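Local structure of N-acyl-D-glutamate deacylase (Bordetella bronchiseptica, 3GIP) at residues 88-93 / 136-141; 129-134 / 473-478; 67-72 / 366-371. The protein catalyses the hydrolysis of N-acyl-D-glutamate to D-glutamate and a carboxylate, as a zinc-containing member of the amidohydrolase superfamily. All blocks are in the same frame, centred on the assembly; numbering follows the deposited sequence.

Contact 1: 88-93 / 136-141; sequences TTVVVG and PMINVA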
# COMPACT_ATOMS: atom_id res chain seq x y z
N THR A 88 0.14 9.84 5.70
CA THR A 88 -0.30 9.91 7.09
C THR A 88 -1.04 8.65 7.56
O THR A 88 -1.29 8.49 8.76
CB THR A 88 -1.23 11.12 7.33
OG1 THR A 88 -2.33 11.06 6.41
CG2 THR A 88 -0.47 12.42 7.12
N THR A 89 -1.39 7.78 6.62
CA THR A 89 -2.08 6.53 6.94
C THR A 89 -1.59 5.46 5.98
O THR A 89 -1.38 5.73 4.80
CB THR A 89 -3.62 6.65 6.77
OG1 THR A 89 -4.14 7.58 7.72
CG2 THR A 89 -4.30 5.30 6.97
N VAL A 90 -1.41 4.24 6.48
CA VAL A 90 -0.99 3.15 5.62
C VAL A 90 -1.84 1.92 5.90
O VAL A 90 -2.20 1.65 7.05
CB VAL A 90 0.50 2.77 5.82
CG1 VAL A 90 0.74 2.29 7.25
CG2 VAL A 90 0.88 1.68 4.82
N VAL A 91 -2.18 1.20 4.84
CA VAL A 91 -2.94 -0.03 4.96
C VAL A 91 -1.92 -1.14 4.77
O VAL A 91 -1.32 -1.27 3.70
CB VAL A 91 -4.03 -0.13 3.87
CG1 VAL A 91 -4.81 -1.44 4.03
CG2 VAL A 91 -4.97 1.06 3.95
N VAL A 92 -1.69 -1.92 5.83
CA VAL A 92 -0.72 -3.01 5.77
C VAL A 92 -1.41 -4.37 5.65
O VAL A 92 -2.64 -4.46 5.65
CB VAL A 92 0.17 -3.02 7.04
CG1 VAL A 92 0.87 -1.67 7.19
CG2 VAL A 92 -0.67 -3.32 8.28
N GLY A 93 -0.60 -5.43 5.53
CA GLY A 93 -1.14 -6.78 5.42
C GLY A 93 -1.60 -7.15 4.03
O GLY A 93 -2.56 -7.90 3.86
N PRO A 136 2.19 4.08 16.52
CA PRO A 136 2.90 4.24 15.25
C PRO A 136 3.04 5.71 14.87
O PRO A 136 2.27 6.55 15.32
CB PRO A 136 2.02 3.47 14.27
CG PRO A 136 0.64 3.73 14.81
CD PRO A 136 0.84 3.54 16.31
N MET A 137 4.03 6.01 14.03
CA MET A 137 4.27 7.38 13.59
C MET A 137 3.09 7.91 12.77
O MET A 137 2.76 9.09 12.83
CB MET A 137 5.54 7.45 12.74
CG MET A 137 5.95 8.87 12.37
SD MET A 137 6.42 9.85 13.82
CE MET A 137 8.14 9.32 14.03
N ILE A 138 2.48 7.02 12.00
CA ILE A 138 1.34 7.36 11.17
C ILE A 138 0.19 6.41 11.49
O ILE A 138 0.36 5.46 12.25
CB ILE A 138 1.67 7.25 9.65
CG1 ILE A 138 2.01 5.81 9.28
CG2 ILE A 138 2.84 8.17 9.32
CD1 ILE A 138 2.21 5.59 7.78
N ASN A 139 -0.99 6.67 10.93
CA ASN A 139 -2.14 5.81 11.19
C ASN A 139 -1.97 4.47 10.50
O ASN A 139 -1.38 4.38 9.42
CB ASN A 139 -3.43 6.48 10.72
CG ASN A 139 -3.64 7.83 11.38
OD1 ASN A 139 -3.73 8.85 10.70
ND2 ASN A 139 -3.72 7.83 12.70
N VAL A 140 -2.49 3.43 11.13
CA VAL A 140 -2.38 2.08 10.59
C VAL A 140 -3.69 1.31 10.52
O VAL A 140 -4.38 1.14 11.52
CB VAL A 140 -1.39 1.24 11.43
CG1 VAL A 140 -1.24 -0.15 10.83
CG2 VAL A 140 -0.04 1.95 11.51
N ALA A 141 -4.01 0.84 9.32
CA ALA A 141 -5.19 0.02 9.09
C ALA A 141 -4.59 -1.31 8.67
O ALA A 141 -3.56 -1.33 7.99
CB ALA A 141 -6.05 0.60 7.97
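V90 lies between N139 and A141 and is bonded to both through its backbone, and T88 O and V92 N extend the parallel pairing at either end. A141 N gives to V90 O at 3.0 Å, nearly straight at 175°, and V90 N gives to N139 O. N139 N gives to T88 O, and V92 N to A141 O. The closest apolar packing lies on the face of V90 and V140. There I138 has chi1 of 64°, which puts CG1 between the backbone N and carbonyl carbon, and the anti chi2 (174°) carries CD1 to V90 CG1 at 3.7 Å, the two side chains crossing at about a right angle. F73 covers this face. These are the second and third strands of the TIM barrel of the amidohydrolase family, and the chain between them includes helix 124-133. The other apolar side-chain pairs are wider. On the V90 face itself V92 CG2 and V140 CG1 are 4.1 Å apart; on the opposite face V91 CG2 comes only to 4.2 Å from A141 CB. No touching residue of the pair is exposed; V455 and V457 cover T88, and F414 lies against A141.

Contact 2: 129-134 / 473-478; sequences AALDAQ and GQVLRA
L131 and V475 bring the two backbones together, with 6.9 Å between L131 CA and V475 CA. Residues 129-133 are the C-terminal turn of helix 124-133, and Q134 is the first residue to leave helical geometry. Residues 473-478 form neither helix nor strand here; the chain bends in an inverse gamma turn centred on L476, with a weak bond from R477 N to V475 O. Q474 and L476 on either side of V475 hydrogen-bond through their backbones to V140, which ties this C-terminal tail to barrel strand 139-145.

V475 CG2 presses against L131 CB at 3.4 Å, tighter than ordinary carbon contact, and the two side chains cross at about a right angle. Next to this apolar spot, D132 and R477 reach toward each other tip to tip. The arginine, extended from CG to NE, grips the carboxylate end-on with two nitrogens, one to each oxygen. R477 NH2 to D132 OD2 is short, 2.6 Å with an angle of 161° at the hydrogen, whereas R477 NH1 to D132 OD1 is long at 3.3 Å. Both oxygens use their syn lone pairs, and the carboxylate and guanidinium planes lie only 24° apart. V475 CG1 sits 4.0 Å above one face of the guanidinium, offset toward its rim, and F128 of the same helix also touches R477. A water completes the link: it donates to D132 OD1 and accepts from V475 N.

The D132 carboxylate thus accepts three hydrogen bonds, two from R477 and one from a water that in turn accepts from V475 N, which fastens the tail to the helix end. Because R477 is exposed, solvent probably screens part of the charge attraction, and the uneven bond lengths suggest that NH2 carries most of it.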
# COMPACT_ATOMS: atom_id res chain seq x y z
N ALA A 129 -2.81 -4.59 20.04
CA ALA A 129 -2.46 -4.27 21.42
C ALA A 129 -1.04 -3.73 21.46
O ALA A 129 -0.73 -2.81 22.22
CB ALA A 129 -2.58 -5.51 22.29
N ALA A 130 -0.17 -4.31 20.64
CA ALA A 130 1.22 -3.88 20.57
C ALA A 130 1.30 -2.47 20.01
O ALA A 130 2.09 -1.65 20.48
CB ALA A 130 2.02 -4.84 19.70
N LEU A 131 0.47 -2.19 19.01
CA LEU A 131 0.45 -0.87 18.40
C LEU A 131 -0.11 0.19 19.36
O LEU A 131 0.38 1.31 19.38
CB LEU A 131 -0.38 -0.90 17.11
CG LEU A 131 0.23 -1.69 15.95
CD1 LEU A 131 -0.75 -1.72 14.78
CD2 LEU A 131 1.55 -1.05 15.52
N ASP A 132 -1.12 -0.17 20.14
CA ASP A 132 -1.69 0.78 21.10
C ASP A 132 -0.66 1.17 22.15
O ASP A 132 -0.61 2.31 22.59
CB ASP A 132 -2.92 0.19 21.82
CG ASP A 132 -4.10 -0.04 20.90
OD1 ASP A 132 -4.35 0.80 20.00
OD2 ASP A 132 -4.80 -1.05 21.09
N ALA A 133 0.16 0.20 22.54
CA ALA A 133 1.20 0.41 23.56
C ALA A 133 2.39 1.20 23.03
O ALA A 133 3.02 1.96 23.77
CB ALA A 133 1.66 -0.94 24.10
N GLN A 134 2.71 1.00 21.76
CA GLN A 134 3.81 1.70 21.11
C GLN A 134 3.22 2.32 19.85
O GLN A 134 3.38 1.79 18.75
CB GLN A 134 4.92 0.71 20.75
CG GLN A 134 6.11 1.32 20.01
CD GLN A 134 7.15 0.28 19.61
OE1 GLN A 134 6.83 -0.71 18.96
NE2 GLN A 134 8.40 0.52 20.00
N GLY A 473 0.22 8.45 15.63
CA GLY A 473 -0.56 7.51 14.85
C GLY A 473 -1.58 6.72 15.65
O GLY A 473 -1.38 6.46 16.84
N GLN A 474 -2.66 6.32 14.99
CA GLN A 474 -3.71 5.55 15.63
C GLN A 474 -3.97 4.26 14.87
O GLN A 474 -3.76 4.19 13.66
CB GLN A 474 -5.02 6.34 15.67
CG GLN A 474 -5.06 7.51 16.63
CD GLN A 474 -6.38 8.26 16.55
OE1 GLN A 474 -7.44 7.65 16.44
NE2 GLN A 474 -6.31 9.58 16.62
N VAL A 475 -4.43 3.24 15.58
CA VAL A 475 -4.77 1.99 14.93
C VAL A 475 -6.19 2.24 14.44
O VAL A 475 -7.08 2.55 15.23
CB VAL A 475 -4.79 0.80 15.92
CG1 VAL A 475 -5.33 -0.44 15.23
CG2 VAL A 475 -3.39 0.55 16.43
N LEU A 476 -6.40 2.13 13.14
CA LEU A 476 -7.73 2.38 12.58
C LEU A 476 -8.57 1.11 12.60
O LEU A 476 -8.65 0.38 11.61
CB LEU A 476 -7.61 2.92 11.16
CG LEU A 476 -6.67 4.13 11.01
CD1 LEU A 476 -6.75 4.66 9.58
CD2 LEU A 476 -7.05 5.22 12.01
N ARG A 477 -9.19 0.84 13.75
CA ARG A 477 -10.03 -0.34 13.91
C ARG A 477 -11.36 -0.17 13.19
O ARG A 477 -12.11 0.77 13.47
CB ARG A 477 -10.30 -0.60 15.39
CG ARG A 477 -9.09 -1.05 16.20
CD ARG A 477 -9.51 -1.41 17.62
NE ARG A 477 -8.47 -2.08 18.38
CZ ARG A 477 -7.42 -1.48 18.93
NH1 ARG A 477 -7.24 -0.18 18.80
NH2 ARG A 477 -6.54 -2.20 19.62
N ALA A 478 -11.65 -1.08 12.27
CA ALA A 478 -12.89 -1.03 11.51
C ALA A 478 -14.05 -1.51 12.39
O ALA A 478 -13.77 -2.27 13.35
CB ALA A 478 -12.78 -1.92 10.27
O HOH W 1 -4.31 3.01 18.52

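Contact 3: 67-72 / 366-371; sequences GHDDLM and GLPNDA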
# COMPACT_ATOMS: atom_id res chain seq x y z
N GLY A 67 0.71 -1.00 1.63
CA GLY A 67 1.95 -1.05 2.38
C GLY A 67 2.26 -2.46 2.85
O GLY A 67 1.38 -3.32 2.89
N HIS A 68 3.53 -2.70 3.15
CA HIS A 68 4.00 -3.99 3.67
C HIS A 68 4.78 -3.67 4.93
O HIS A 68 5.68 -4.41 5.33
CB HIS A 68 4.92 -4.68 2.67
CG HIS A 68 4.20 -5.34 1.53
ND1 HIS A 68 3.28 -6.35 1.72
CD2 HIS A 68 4.29 -5.15 0.19
CE1 HIS A 68 2.83 -6.75 0.54
NE2 HIS A 68 3.42 -6.04 -0.40
N ASP A 69 4.44 -2.55 5.56
CA ASP A 69 5.13 -2.07 6.75
C ASP A 69 4.62 -2.70 8.05
O ASP A 69 4.90 -2.19 9.14
CB ASP A 69 4.98 -0.55 6.82
CG ASP A 69 5.13 0.10 5.46
OD1 ASP A 69 6.27 0.42 5.07
OD2 ASP A 69 4.09 0.28 4.79
N ASP A 70 3.91 -3.81 7.93
CA ASP A 70 3.33 -4.52 9.07
C ASP A 70 4.18 -4.54 10.34
O ASP A 70 3.69 -4.20 11.43
CB ASP A 70 3.03 -5.97 8.69
CG ASP A 70 2.04 -6.08 7.56
OD1 ASP A 70 0.95 -6.65 7.79
OD2 ASP A 70 2.35 -5.60 6.45
N LEU A 71 5.43 -4.95 10.20
CA LEU A 71 6.32 -5.07 11.35
C LEU A 71 7.29 -3.92 11.57
O LEU A 71 8.11 -3.96 12.48
CB LEU A 71 7.13 -6.37 11.22
CG LEU A 71 6.36 -7.61 10.79
CD1 LEU A 71 7.34 -8.74 10.53
CD2 LEU A 71 5.34 -7.99 11.86
N MET A 72 7.19 -2.88 10.75
CA MET A 72 8.09 -1.74 10.87
C MET A 72 7.80 -0.81 12.04
O MET A 72 8.67 -0.06 12.47
CB MET A 72 8.09 -0.94 9.57
CG MET A 72 8.58 -1.73 8.37
SD MET A 72 10.24 -2.38 8.62
CE MET A 72 9.89 -4.06 9.05
N GLY A 366 6.07 -0.34 -0.94
CA GLY A 366 7.45 -0.26 -0.51
C GLY A 366 7.85 -1.49 0.28
O GLY A 366 7.04 -2.05 1.02
N LEU A 367 9.09 -1.92 0.10
CA LEU A 367 9.61 -3.08 0.83
C LEU A 367 10.76 -2.53 1.67
O LEU A 367 11.92 -2.58 1.28
CB LEU A 367 10.10 -4.15 -0.16
CG LEU A 367 8.98 -4.72 -1.05
CD1 LEU A 367 9.56 -5.65 -2.09
CD2 LEU A 367 7.97 -5.46 -0.18
N PRO A 368 10.43 -2.00 2.86
CA PRO A 368 11.34 -1.39 3.85
C PRO A 368 12.58 -2.14 4.33
O PRO A 368 13.53 -1.50 4.78
CB PRO A 368 10.39 -1.02 4.99
CG PRO A 368 9.34 -2.06 4.91
CD PRO A 368 9.08 -2.13 3.43
N ASN A 369 12.59 -3.46 4.25
CA ASN A 369 13.76 -4.20 4.72
C ASN A 369 14.77 -4.56 3.64
O ASN A 369 15.86 -5.06 3.95
CB ASN A 369 13.33 -5.46 5.48
CG ASN A 369 12.40 -6.35 4.67
OD1 ASN A 369 12.75 -6.79 3.58
ND2 ASN A 369 11.22 -6.61 5.21
N ASP A 370 14.44 -4.31 2.38
CA ASP A 370 15.35 -4.61 1.28
C ASP A 370 16.64 -3.79 1.40
O ASP A 370 16.61 -2.62 1.75
CB ASP A 370 14.68 -4.28 -0.06
CG ASP A 370 13.62 -5.28 -0.46
OD1 ASP A 370 13.22 -6.11 0.38
OD2 ASP A 370 13.17 -5.23 -1.63
N ALA A 371 17.77 -4.42 1.08
CA ALA A 371 19.06 -3.73 1.15
C ALA A 371 19.13 -2.62 0.11
O ALA A 371 19.61 -1.52 0.38
CB ALA A 371 20.20 -4.73 0.93
O HOH W 2 5.33 -0.53 2.30
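H68 meets G366 and L367 with its side chain. H68 CB lies 3.8 Å from G366 O, which stands at the ring edge, near its plane. CG, set anti to the carbonyl carbon by a chi1 of -78°, lies beside L367 CD2, and H68 CD2 of the ring is closer to that L367 CD2 methyl, at 3.7 Å. The two side chains run side by side and point the same way. The tip, NE2, lies near D365, the ring meets that of H66 with planes at about 85°, and C95, a zinc ligand, is touched as well. H66-G67-H68 is the HxH signature that follows the first barrel strand in amidohydrolases, and 366-371 follows the last of the eight strands, 360-362. The side chain of H68 is about 5 Å from the zinc ion, so this contact borders the site formed by C95, H218 and H248. An acetic acid, probably from the crystallisation liquor, is bound about 4 Å from the same side chain.

A water bridges the two loops. It accepts from H68 N (2.9 Å), donates to G366 O (2.6 Å) and makes a weak bond to D69 OD2. That oxygen also forms a salt bridge with K82, and D69 OD1 accepts from W81. Apolar packing continues at P368, the second residue of a type I turn from L367 to D370. M72 CG is 3.6 Å from P368 CG, and chi2 of -58° brings SD beside the same carbon. W81 packs on both M72 and P368.

In the fold
Along the chain the segments come in the order 67-72, 88-93, 129-134, 136-141, 366-371 and 473-478. Contact 1 is nested inside the loop closed by contact 3, while contact 2 alternates with both. The centres of contacts 1 and 2 lie about 9 Å apart. Contact 3 is centred about 12 Å from contact 1 and about 18 Å from contact 2. Contact 1 sits in the barrel wall and touches both others: V140 N and O make probable hydrogen bonds to Q474 O and L476 N of contact 2, and V91 O takes a probable hydrogen bond from G67 N of contact 3. Together they run from the C-terminal tail outside the barrel, through its strands, to the loops beside the zinc ion.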